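Local coordinates for protein porphyranase B (Zobellia galactanivorans, PDB 3JUU) that hydrolyses the red-algal sulfated polysaccharide porphyran at its beta-1,4 linkages between galactose and galactose-6-sulfate, as a family 16 glycoside hydrolase, at residues 109-114 against 267-272. Residues are numbered along the deposited sequence; the frame is centred on the assembly and turned at random.
With SO4 (sulfate ion), chain D.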
loop_
_atom_site.group_PDB
_atom_site.type_symbol
_atom_site.label_atom_id
_atom_site.label_comp_id
_atom_site.label_asym_id
_atom_site.label_seq_id
_atom_site.Cartn_x
_atom_site.Cartn_y
_atom_site.Cartn_z
ATOM N N TYR A 109 -12.231 5.637 5.727
ATOM C CA TYR A 109 -10.965 5.806 6.419
ATOM C C TYR A 109 -10.246 4.428 6.342
ATOM O O TYR A 109 -10.847 3.395 6.711
ATOM C CB TYR A 109 -11.185 6.257 7.913
ATOM C CG TYR A 109 -9.845 6.584 8.557
ATOM C CD1 TYR A 109 -9.228 7.838 8.292
ATOM C CD2 TYR A 109 -9.116 5.636 9.359
ATOM C CE1 TYR A 109 -7.981 8.128 8.771
ATOM C CE2 TYR A 109 -7.848 5.959 9.868
ATOM C CZ TYR A 109 -7.272 7.220 9.539
ATOM O OH TYR A 109 -6.039 7.556 10.089
ATOM N N TYR A 110 -8.963 4.413 5.963
ATOM C CA TYR A 110 -8.281 3.134 5.720
ATOM C C TYR A 110 -6.988 3.220 6.389
ATOM O O TYR A 110 -6.196 4.162 6.103
ATOM C CB TYR A 110 -8.036 2.954 4.202
ATOM C CG TYR A 110 -9.342 2.902 3.458
ATOM C CD1 TYR A 110 -9.928 1.645 3.191
ATOM C CD2 TYR A 110 -10.008 4.067 3.041
ATOM C CE1 TYR A 110 -11.168 1.573 2.531
ATOM C CE2 TYR A 110 -11.203 3.990 2.417
ATOM C CZ TYR A 110 -11.794 2.738 2.170
ATOM O OH TYR A 110 -13.003 2.660 1.498
ATOM N N GLU A 111 -6.699 2.244 7.269
ATOM C CA GLU A 111 -5.472 2.338 8.039
ATOM C C GLU A 111 -4.832 0.952 8.202
ATOM O O GLU A 111 -5.537 -0.046 8.187
ATOM C CB GLU A 111 -5.753 2.927 9.431
ATOM C CG GLU A 111 -7.028 2.301 10.095
ATOM C CD GLU A 111 -7.180 2.602 11.562
ATOM O OE1 GLU A 111 -6.407 3.436 12.089
ATOM O OE2 GLU A 111 -8.044 1.899 12.189
ATOM N N CYS A 112 -3.501 0.886 8.365
ATOM C CA CYS A 112 -2.861 -0.369 8.739
ATOM C C CYS A 112 -1.743 -0.064 9.732
ATOM O O CYS A 112 -1.292 1.088 9.874
ATOM C CB CYS A 112 -2.316 -1.071 7.456
ATOM S SG CYS A 112 -0.706 -0.350 6.882
ATOM N N GLU A 113 -1.265 -1.091 10.456
ATOM C CA GLU A 113 -0.127 -0.947 11.283
ATOM C C GLU A 113 0.965 -1.809 10.655
ATOM O O GLU A 113 0.804 -3.038 10.606
ATOM C CB GLU A 113 -0.420 -1.439 12.742
ATOM C CG GLU A 113 0.762 -1.203 13.663
ATOM C CD GLU A 113 0.372 -1.458 15.105
ATOM O OE1 GLU A 113 0.109 -2.609 15.464
ATOM O OE2 GLU A 113 0.263 -0.494 15.861
ATOM N N MET A 114 2.055 -1.178 10.216
ATOM C CA MET A 114 3.018 -1.898 9.375
ATOM C C MET A 114 4.432 -1.600 9.858
ATOM O O MET A 114 4.766 -0.432 10.222
ATOM C CB MET A 114 2.811 -1.480 7.879
ATOM C CG MET A 114 3.714 -2.169 6.816
ATOM S SD MET A 114 3.896 -1.275 5.215
ATOM C CE MET A 114 5.174 -1.025 6.312
ATOM N N TYR A 267 2.253 -6.592 8.678
ATOM C CA TYR A 267 1.067 -5.762 8.921
ATOM C C TYR A 267 0.353 -6.411 10.082
ATOM O O TYR A 267 -0.102 -7.555 9.932
ATOM C CB TYR A 267 0.154 -5.757 7.709
ATOM C CG TYR A 267 0.847 -5.313 6.413
ATOM C CD1 TYR A 267 0.645 -4.006 5.905
ATOM C CD2 TYR A 267 1.676 -6.188 5.691
ATOM C CE1 TYR A 267 1.271 -3.613 4.678
ATOM C CE2 TYR A 267 2.317 -5.790 4.507
ATOM C CZ TYR A 267 2.115 -4.514 4.013
ATOM O OH TYR A 267 2.710 -4.104 2.845
ATOM N N ASN A 268 0.290 -5.735 11.238
ATOM C CA ASN A 268 -0.506 -6.271 12.373
ATOM C C ASN A 268 -2.011 -6.288 12.101
ATOM O O ASN A 268 -2.732 -7.172 12.572
ATOM C CB ASN A 268 -0.180 -5.575 13.705
ATOM C CG ASN A 268 1.194 -5.877 14.195
ATOM O OD1 ASN A 268 1.786 -6.920 13.852
ATOM N ND2 ASN A 268 1.738 -4.986 15.034
ATOM N N TRP A 269 -2.494 -5.356 11.272
ATOM C CA TRP A 269 -3.882 -5.347 10.963
ATOM C C TRP A 269 -4.115 -4.363 9.838
ATOM O O TRP A 269 -3.230 -3.494 9.611
ATOM C CB TRP A 269 -4.709 -4.967 12.209
ATOM C CG TRP A 269 -4.202 -3.839 13.062
ATOM C CD1 TRP A 269 -3.582 -3.951 14.299
ATOM C CD2 TRP A 269 -4.395 -2.399 12.850
ATOM N NE1 TRP A 269 -3.365 -2.693 14.826
ATOM C CE2 TRP A 269 -3.811 -1.735 13.945
ATOM C CE3 TRP A 269 -4.939 -1.624 11.788
ATOM C CZ2 TRP A 269 -3.757 -0.301 14.047
ATOM C CZ3 TRP A 269 -4.890 -0.197 11.893
ATOM C CH2 TRP A 269 -4.321 0.431 13.010
ATOM N N VAL A 270 -5.253 -4.522 9.169
ATOM C CA VAL A 270 -5.781 -3.515 8.208
ATOM C C VAL A 270 -7.218 -3.280 8.586
ATOM O O VAL A 270 -7.992 -4.244 8.756
ATOM C CB VAL A 270 -5.741 -4.025 6.765
ATOM C CG1 VAL A 270 -6.484 -3.039 5.812
ATOM C CG2 VAL A 270 -4.316 -4.129 6.288
ATOM N N ARG A 271 -7.599 -2.007 8.755
ATOM C CA ARG A 271 -8.986 -1.718 9.190
ATOM C C ARG A 271 -9.484 -0.640 8.296
ATOM O O ARG A 271 -8.821 0.406 8.149
ATOM C CB ARG A 271 -8.949 -1.227 10.693
ATOM C CG ARG A 271 -8.400 -2.340 11.614
ATOM C CD ARG A 271 -8.261 -1.862 13.060
ATOM N NE ARG A 271 -7.747 -2.925 13.945
ATOM C CZ ARG A 271 -7.182 -2.677 15.118
ATOM N NH1 ARG A 271 -6.976 -1.397 15.490
ATOM N NH2 ARG A 271 -6.691 -3.672 15.863
ATOM N N SER A 272 -10.671 -0.866 7.756
ATOM C CA SER A 272 -11.305 0.035 6.809
ATOM C C SER A 272 -12.668 0.435 7.399
ATOM O O SER A 272 -13.338 -0.395 8.038
ATOM C CB SER A 272 -11.491 -0.741 5.534
ATOM O OG SER A 272 -10.234 -1.139 4.998
HETATM S S SO4 D . -4.570 -2.314 18.369
HETATM O O1 SO4 D . -4.607 -2.012 19.796
HETATM O O2 SO4 D . -5.111 -3.659 18.135
HETATM O O3 SO4 D . -5.383 -1.305 17.685
HETATM O O4 SO4 D . -3.162 -2.235 17.915
HETATM O O HOH W 1 -1.349 -3.461 17.526
#
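Two neighbouring antiparallel strands of the GH16 jelly-roll beta-sandwich meet here, Glu111 pairing with Arg271 and Cys112 with Val270. Glu111 and Arg271 exchange two backbone bonds, Glu111 N to Arg271 O and Arg271 N to Glu111 O, each 2.9 Å. Towards Asn268, where the chain turns a corner, the pairing goes on with the bond from Asn268 N to Glu113 O.

The side chains of Tyr110, Cys112, Met114, Tyr267, Val270 and Ser272 share one face and pack into the sandwich interior, against strands 122-128 and 237-242 of the facing layer. Apolar and sulfur-bearing groups suit this buried layer: Met114 lies alongside Tyr267, its CG over one ring face 3.6 Å from Tyr267 CE1, while Cys112 SG meets the ring at its edge. The hydroxyls of Tyr267, Tyr110 and Ser272 are satisfied by Thr124 O, Tyr107 O and Met33 O.

On the other face the indole of Trp269 is the centrepiece, offering two broad faces and an N-H. With chi1 at 43°, the ring leans over the neighbouring strand at Glu111 to Glu113. Glu113 CB lies over one face, 3.6 Å from Trp269 CE2; the flat guanidinium of Arg271 lies on the opposite face, its NE salt-bridged to Glu36. Glu111 CD approaches Trp269 CZ3 obliquely at 3.6 Å, its carboxylate held by His13 N and Trp273 NE1. An alanine in place of Trp269 would probably open a gap between Glu113 CB and the guanidinium, leaving the sulfate without the indole N-H.

This sulfate, probably from the crystallisation liquor, accepts Arg271 NH1 at O3 (2.7 Å) and Trp269 NE1 at O4 (3.1 Å). At the corner, the amide of Asn268 reaches the carboxylate: ND2 gives Glu113 OE1 a nearly straight bond (170°), arriving from above the carboxylate plane.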